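Local coordinates for protein beta-galactosidase (Bacillus circulans, PDB 4MAD) that probably hydrolyses terminal non-reducing beta-D-galactose residues from beta-D-galactosides, as a family 35 glycosyl hydrolase built on a (beta/alpha)8 barrel with additional beta domains, at residues S370-P383 against D487-L501. Sequence-based numbering, arbitrary orientation.
Sequences SLHRISTPQKSEAP and DWTVYPLPLKDLSSL
V490 and Q378 form an antiparallel hydrogen-bonded pair, V490 N giving to Q378 O at 2.9 Å and Q378 N returning a bond to V490 O. S380 and W488 repeat the exchange two residues on, with K379 and T489 as the non-hydrogen-bonded pair between them; past the strand end, D487 N reaches E381 O at 2.7 Å. This ladder illustrates how an edge strand is held at its ends by side chains as well as by its backbone. At one end the W488 indole receives P383 CG over one face, off-centre, while E381 O lies in plane at its edge, 3.5 Å from CD1. An alanine in place of W488 would probably open a gap beneath P383 and leave L485 O, the acceptor for the indole NE1, without its mate. At the other end, L371 CD1 sits over the centre of the Y491 ring, 4.0 Å from the centroid, in a CH-pi contact; P377 CB packs against Y491 CE1 at 3.5 Å. With chi1 at -170°, OG of S375 stands anti to the backbone N and is carried across to P492 O, which it meets from above the carbonyl plane at 2.8 Å. Beyond the ladder, I374 lays CD1 against L493 CD2 and CG2 against L501 CD2, both at 3.7 Å. One water joins R373 O, D497 O and S500 N; another links I374 O to L495 N. Residues 372 and 374-376 with 494-497 line a pocket holding 2-(2-methoxyethoxy)ethanol, probably from the crystallisation liquor. The Y491 hydroxyl is hydrogen-bonded to E399. Strand 378-380 is outermost in a six-stranded antiparallel sheet, paired with strand 488-493, which bonds on to strand 395-403; I374 and L501 touch F515 of strand 514-522, in a second, eight-stranded antiparallel sheet.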
loop_
_atom_site.group_PDB
_atom_site.type_symbol
_atom_site.label_atom_id
_atom_site.label_comp_id
_atom_site.label_asym_id
_atom_site.label_seq_id
_atom_site.Cartn_x
_atom_site.Cartn_y
_atom_site.Cartn_z
ATOM N N SER A 370 -18.610 20.474 8.595
ATOM C CA SER A 370 -17.343 21.067 8.235
ATOM C C SER A 370 -17.011 21.161 6.742
ATOM O O SER A 370 -15.907 21.371 6.379
ATOM C CB SER A 370 -16.240 20.323 8.992
ATOM O OG SER A 370 -16.518 20.321 10.359
ATOM N N LEU A 371 -17.984 20.992 5.866
ATOM C CA LEU A 371 -17.630 20.707 4.502
ATOM C C LEU A 371 -16.757 21.759 3.784
ATOM O O LEU A 371 -15.784 21.427 3.202
ATOM C CB LEU A 371 -18.881 20.355 3.702
ATOM C CG LEU A 371 -19.578 19.093 4.190
ATOM C CD1 LEU A 371 -20.884 18.871 3.561
ATOM C CD2 LEU A 371 -18.752 17.870 4.055
ATOM N N HIS A 372 -17.081 23.015 3.879
ATOM C CA HIS A 372 -16.279 24.014 3.233
ATOM C C HIS A 372 -14.953 24.313 3.922
ATOM O O HIS A 372 -14.149 25.059 3.454
ATOM C CB HIS A 372 -17.032 25.288 3.081
ATOM C CG HIS A 372 -17.950 25.308 1.916
ATOM N ND1 HIS A 372 -18.998 24.434 1.774
ATOM C CD2 HIS A 372 -18.012 26.143 0.864
ATOM C CE1 HIS A 372 -19.654 24.719 0.669
ATOM N NE2 HIS A 372 -19.096 25.771 0.121
ATOM N N ARG A 373 -14.846 23.836 5.130
ATOM C CA ARG A 373 -13.620 23.920 5.900
ATOM C C ARG A 373 -12.528 22.986 5.369
ATOM O O ARG A 373 -11.354 23.206 5.513
ATOM C CB ARG A 373 -13.862 23.696 7.381
ATOM C CG ARG A 373 -14.600 24.826 8.065
ATOM C CD ARG A 373 -14.992 24.529 9.513
ATOM N NE ARG A 373 -15.800 25.566 10.090
ATOM C CZ ARG A 373 -16.424 25.508 11.236
ATOM N NH1 ARG A 373 -16.375 24.444 11.960
ATOM N NH2 ARG A 373 -17.119 26.522 11.645
ATOM N N ILE A 374 -12.975 21.888 4.810
ATOM C CA ILE A 374 -12.047 20.917 4.298
ATOM C C ILE A 374 -12.344 20.427 2.870
ATOM O O ILE A 374 -11.866 19.424 2.491
ATOM C CB ILE A 374 -11.907 19.757 5.260
ATOM C CG1 ILE A 374 -13.275 19.211 5.590
ATOM C CG2 ILE A 374 -11.266 20.238 6.506
ATOM C CD1 ILE A 374 -13.266 17.935 6.257
ATOM N N SER A 375 -13.148 21.147 2.118
ATOM C CA SER A 375 -13.427 20.776 0.773
ATOM C C SER A 375 -13.897 21.970 -0.029
ATOM O O SER A 375 -14.108 23.016 0.498
ATOM C CB SER A 375 -14.502 19.663 0.711
ATOM O OG SER A 375 -14.656 19.104 -0.558
ATOM N N THR A 376 -14.038 21.764 -1.321
ATOM C CA THR A 376 -14.570 22.741 -2.240
ATOM C C THR A 376 -15.620 22.011 -3.070
ATOM O O THR A 376 -15.340 21.027 -3.616
ATOM C CB THR A 376 -13.475 23.287 -3.108
ATOM O OG1 THR A 376 -12.439 23.761 -2.278
ATOM C CG2 THR A 376 -13.971 24.409 -3.930
ATOM N N PRO A 377 -16.841 22.481 -3.074
ATOM C CA PRO A 377 -17.889 21.743 -3.759
ATOM C C PRO A 377 -17.721 21.738 -5.272
ATOM O O PRO A 377 -17.268 22.686 -5.807
ATOM C CB PRO A 377 -19.147 22.498 -3.374
ATOM C CG PRO A 377 -18.723 23.826 -3.232
ATOM C CD PRO A 377 -17.370 23.764 -2.611
ATOM N N GLN A 378 -18.105 20.652 -5.911
ATOM C CA GLN A 378 -18.143 20.589 -7.346
ATOM C C GLN A 378 -19.517 20.099 -7.729
ATOM O O GLN A 378 -20.165 19.480 -6.961
ATOM C CB GLN A 378 -17.077 19.637 -7.905
ATOM C CG GLN A 378 -15.607 20.130 -7.831
ATOM C CD GLN A 378 -14.569 19.107 -8.312
ATOM O OE1 GLN A 378 -13.705 18.746 -7.585
ATOM N NE2 GLN A 378 -14.669 18.680 -9.512
ATOM N N LYS A 379 -19.953 20.424 -8.932
ATOM C CA LYS A 379 -21.285 20.099 -9.360
ATOM C C LYS A 379 -21.277 19.237 -10.612
ATOM O O LYS A 379 -20.509 19.434 -11.450
ATOM C CB LYS A 379 -22.064 21.384 -9.598
ATOM C CG LYS A 379 -22.399 22.074 -8.324
ATOM C CD LYS A 379 -23.069 23.356 -8.509
ATOM C CE LYS A 379 -24.376 23.244 -9.264
ATOM N NZ LYS A 379 -25.552 23.140 -8.457
ATOM N N SER A 380 -22.197 18.290 -10.690
ATOM C CA SER A 380 -22.370 17.519 -11.882
ATOM C C SER A 380 -23.788 17.016 -11.993
ATOM O O SER A 380 -24.440 16.887 -11.031
ATOM C CB SER A 380 -21.378 16.358 -11.866
ATOM O OG SER A 380 -21.603 15.509 -10.789
ATOM N N GLU A 381 -24.218 16.759 -13.205
ATOM C CA GLU A 381 -25.565 16.320 -13.454
ATOM C C GLU A 381 -25.825 14.946 -12.879
ATOM O O GLU A 381 -26.819 14.713 -12.298
ATOM C CB GLU A 381 -25.935 16.435 -14.946
ATOM C CG GLU A 381 -25.074 15.623 -15.850
ATOM C CD GLU A 381 -23.921 16.387 -16.456
ATOM O OE1 GLU A 381 -23.558 17.422 -15.928
ATOM O OE2 GLU A 381 -23.382 15.923 -17.438
ATOM N N ALA A 382 -24.846 14.074 -13.034
ATOM C CA ALA A 382 -24.884 12.707 -12.551
ATOM C C ALA A 382 -23.742 12.457 -11.579
ATOM O O ALA A 382 -22.734 13.045 -11.685
ATOM C CB ALA A 382 -24.729 11.781 -13.670
ATOM N N PRO A 383 -23.934 11.570 -10.644
ATOM C CA PRO A 383 -22.847 11.246 -9.738
ATOM C C PRO A 383 -21.716 10.593 -10.508
ATOM O O PRO A 383 -21.956 9.660 -11.222
ATOM C CB PRO A 383 -23.486 10.243 -8.771
ATOM C CG PRO A 383 -24.694 9.849 -9.330
ATOM C CD PRO A 383 -25.042 10.627 -10.525
ATOM N N ASP A 487 -28.495 16.060 -10.605
ATOM C CA ASP A 487 -28.184 17.343 -10.017
ATOM C C ASP A 487 -27.482 17.215 -8.672
ATOM O O ASP A 487 -28.076 17.390 -7.663
ATOM C CB ASP A 487 -29.415 18.249 -9.918
ATOM C CG ASP A 487 -29.055 19.685 -9.677
ATOM O OD1 ASP A 487 -27.900 19.972 -9.485
ATOM O OD2 ASP A 487 -29.933 20.530 -9.709
ATOM N N TRP A 488 -26.222 16.817 -8.730
ATOM C CA TRP A 488 -25.393 16.687 -7.564
ATOM C C TRP A 488 -24.365 17.739 -7.199
ATOM O O TRP A 488 -23.837 18.356 -8.044
ATOM C CB TRP A 488 -24.679 15.358 -7.871
ATOM C CG TRP A 488 -25.577 14.218 -7.887
ATOM C CD1 TRP A 488 -26.270 13.781 -8.935
ATOM C CD2 TRP A 488 -25.935 13.381 -6.795
ATOM N NE1 TRP A 488 -27.025 12.725 -8.607
ATOM C CE2 TRP A 488 -26.859 12.462 -7.282
ATOM C CE3 TRP A 488 -25.556 13.307 -5.461
ATOM C CZ2 TRP A 488 -27.394 11.478 -6.489
ATOM C CZ3 TRP A 488 -26.094 12.343 -4.692
ATOM C CH2 TRP A 488 -27.008 11.454 -5.192
ATOM N N THR A 489 -24.127 17.870 -5.904
ATOM C CA THR A 489 -23.065 18.645 -5.341
ATOM C C THR A 489 -22.203 17.649 -4.576
ATOM O O THR A 489 -22.716 16.858 -3.882
ATOM C CB THR A 489 -23.559 19.739 -4.371
ATOM O OG1 THR A 489 -24.496 20.607 -5.012
ATOM C CG2 THR A 489 -22.393 20.545 -3.910
ATOM N N VAL A 490 -20.890 17.699 -4.752
ATOM C CA VAL A 490 -20.010 16.728 -4.131
ATOM C C VAL A 490 -18.848 17.441 -3.495
ATOM O O VAL A 490 -18.443 18.442 -3.967
ATOM C CB VAL A 490 -19.486 15.723 -5.119
ATOM C CG1 VAL A 490 -20.594 15.081 -5.863
ATOM C CG2 VAL A 490 -18.476 16.336 -5.970
ATOM N N TYR A 491 -18.396 16.868 -2.399
ATOM C CA TYR A 491 -17.317 17.383 -1.641
ATOM C C TYR A 491 -16.237 16.313 -1.482
ATOM O O TYR A 491 -16.365 15.419 -0.743
ATOM C CB TYR A 491 -17.839 17.833 -0.266
ATOM C CG TYR A 491 -19.060 18.765 -0.297
ATOM C CD1 TYR A 491 -18.930 20.110 -0.262
ATOM C CD2 TYR A 491 -20.323 18.275 -0.365
ATOM C CE1 TYR A 491 -20.054 20.941 -0.318
ATOM C CE2 TYR A 491 -21.432 19.080 -0.414
ATOM C CZ TYR A 491 -21.301 20.415 -0.392
ATOM O OH TYR A 491 -22.399 21.236 -0.438
ATOM N N PRO A 492 -15.191 16.460 -2.232
ATOM C CA PRO A 492 -14.094 15.529 -2.137
ATOM C C PRO A 492 -13.347 15.777 -0.809
ATOM O O PRO A 492 -13.038 16.865 -0.506
ATOM C CB PRO A 492 -13.250 15.890 -3.331
ATOM C CG PRO A 492 -14.170 16.568 -4.253
ATOM C CD PRO A 492 -15.046 17.330 -3.390
ATOM N N LEU A 493 -13.036 14.715 -0.081
ATOM C CA LEU A 493 -12.430 14.786 1.218
ATOM C C LEU A 493 -11.182 13.881 1.306
ATOM O O LEU A 493 -11.213 12.847 1.836
ATOM C CB LEU A 493 -13.442 14.436 2.315
ATOM C CG LEU A 493 -14.678 15.320 2.486
ATOM C CD1 LEU A 493 -15.840 14.705 3.196
ATOM C CD2 LEU A 493 -14.346 16.594 2.987
ATOM N N PRO A 494 -10.122 14.349 0.694
ATOM C CA PRO A 494 -8.815 13.694 0.706
ATOM C C PRO A 494 -8.089 13.832 2.065
ATOM O O PRO A 494 -7.139 13.172 2.310
ATOM C CB PRO A 494 -8.042 14.445 -0.355
ATOM C CG PRO A 494 -8.717 15.707 -0.496
ATOM C CD PRO A 494 -10.142 15.534 -0.155
ATOM N N LEU A 495 -8.563 14.756 2.870
ATOM C CA LEU A 495 -8.079 14.977 4.219
ATOM C C LEU A 495 -6.589 15.319 4.235
ATOM O O LEU A 495 -5.921 14.970 5.135
ATOM C CB LEU A 495 -8.351 13.783 5.093
ATOM C CG LEU A 495 -9.789 13.308 5.274
ATOM C CD1 LEU A 495 -9.841 12.279 6.338
ATOM C CD2 LEU A 495 -10.690 14.459 5.568
ATOM N N LYS A 496 -6.099 15.962 3.209
ATOM C CA LYS A 496 -4.728 16.451 3.151
ATOM C C LYS A 496 -4.368 17.632 4.068
ATOM O O LYS A 496 -3.239 17.802 4.420
ATOM C CB LYS A 496 -4.310 16.738 1.706
ATOM C CG LYS A 496 -4.448 15.578 0.766
ATOM C CD LYS A 496 -3.973 15.840 -0.618
ATOM C CE LYS A 496 -4.864 16.710 -1.388
ATOM N NZ LYS A 496 -4.614 16.572 -2.851
ATOM N N ASP A 497 -5.331 18.519 4.289
ATOM C CA ASP A 497 -5.100 19.731 5.029
ATOM C C ASP A 497 -6.294 20.014 5.876
ATOM O O ASP A 497 -7.286 20.457 5.399
ATOM C CB ASP A 497 -4.860 20.891 4.095
ATOM C CG ASP A 497 -4.950 22.216 4.786
ATOM O OD1 ASP A 497 -4.776 22.239 5.979
ATOM O OD2 ASP A 497 -5.185 23.210 4.125
ATOM N N LEU A 498 -6.150 19.720 7.149
ATOM C CA LEU A 498 -7.186 19.879 8.103
ATOM C C LEU A 498 -7.149 21.182 8.909
ATOM O O LEU A 498 -7.897 21.363 9.792
ATOM C CB LEU A 498 -7.173 18.707 9.041
ATOM C CG LEU A 498 -7.340 17.334 8.415
ATOM C CD1 LEU A 498 -7.474 16.319 9.421
ATOM C CD2 LEU A 498 -8.560 17.373 7.625
ATOM N N SER A 499 -6.257 22.065 8.543
ATOM C CA SER A 499 -5.968 23.216 9.353
ATOM C C SER A 499 -7.108 24.180 9.519
ATOM O O SER A 499 -7.048 25.019 10.343
ATOM C CB SER A 499 -4.768 23.969 8.844
ATOM O OG SER A 499 -5.034 24.573 7.642
ATOM N N SER A 500 -8.075 24.122 8.646
ATOM C CA SER A 500 -9.188 25.046 8.738
ATOM C C SER A 500 -10.374 24.581 9.593
ATOM O O SER A 500 -11.260 25.307 9.860
ATOM C CB SER A 500 -9.644 25.500 7.356
ATOM O OG SER A 500 -8.638 26.184 6.688
ATOM N N LEU A 501 -10.311 23.359 10.062
ATOM C CA LEU A 501 -11.319 22.851 10.916
ATOM C C LEU A 501 -11.370 23.693 12.172
ATOM O O LEU A 501 -10.369 24.167 12.596
ATOM C CB LEU A 501 -10.961 21.432 11.290
ATOM C CG LEU A 501 -11.273 20.294 10.330
ATOM C CD1 LEU A 501 -10.814 19.022 10.873
ATOM C CD2 LEU A 501 -12.696 20.218 9.965
HETATM O O HOH W 1 -8.677 22.577 6.275
HETATM O O HOH W 2 -10.175 17.159 2.833
HETATM O O HOH W 3 -25.335 20.149 -9.690
#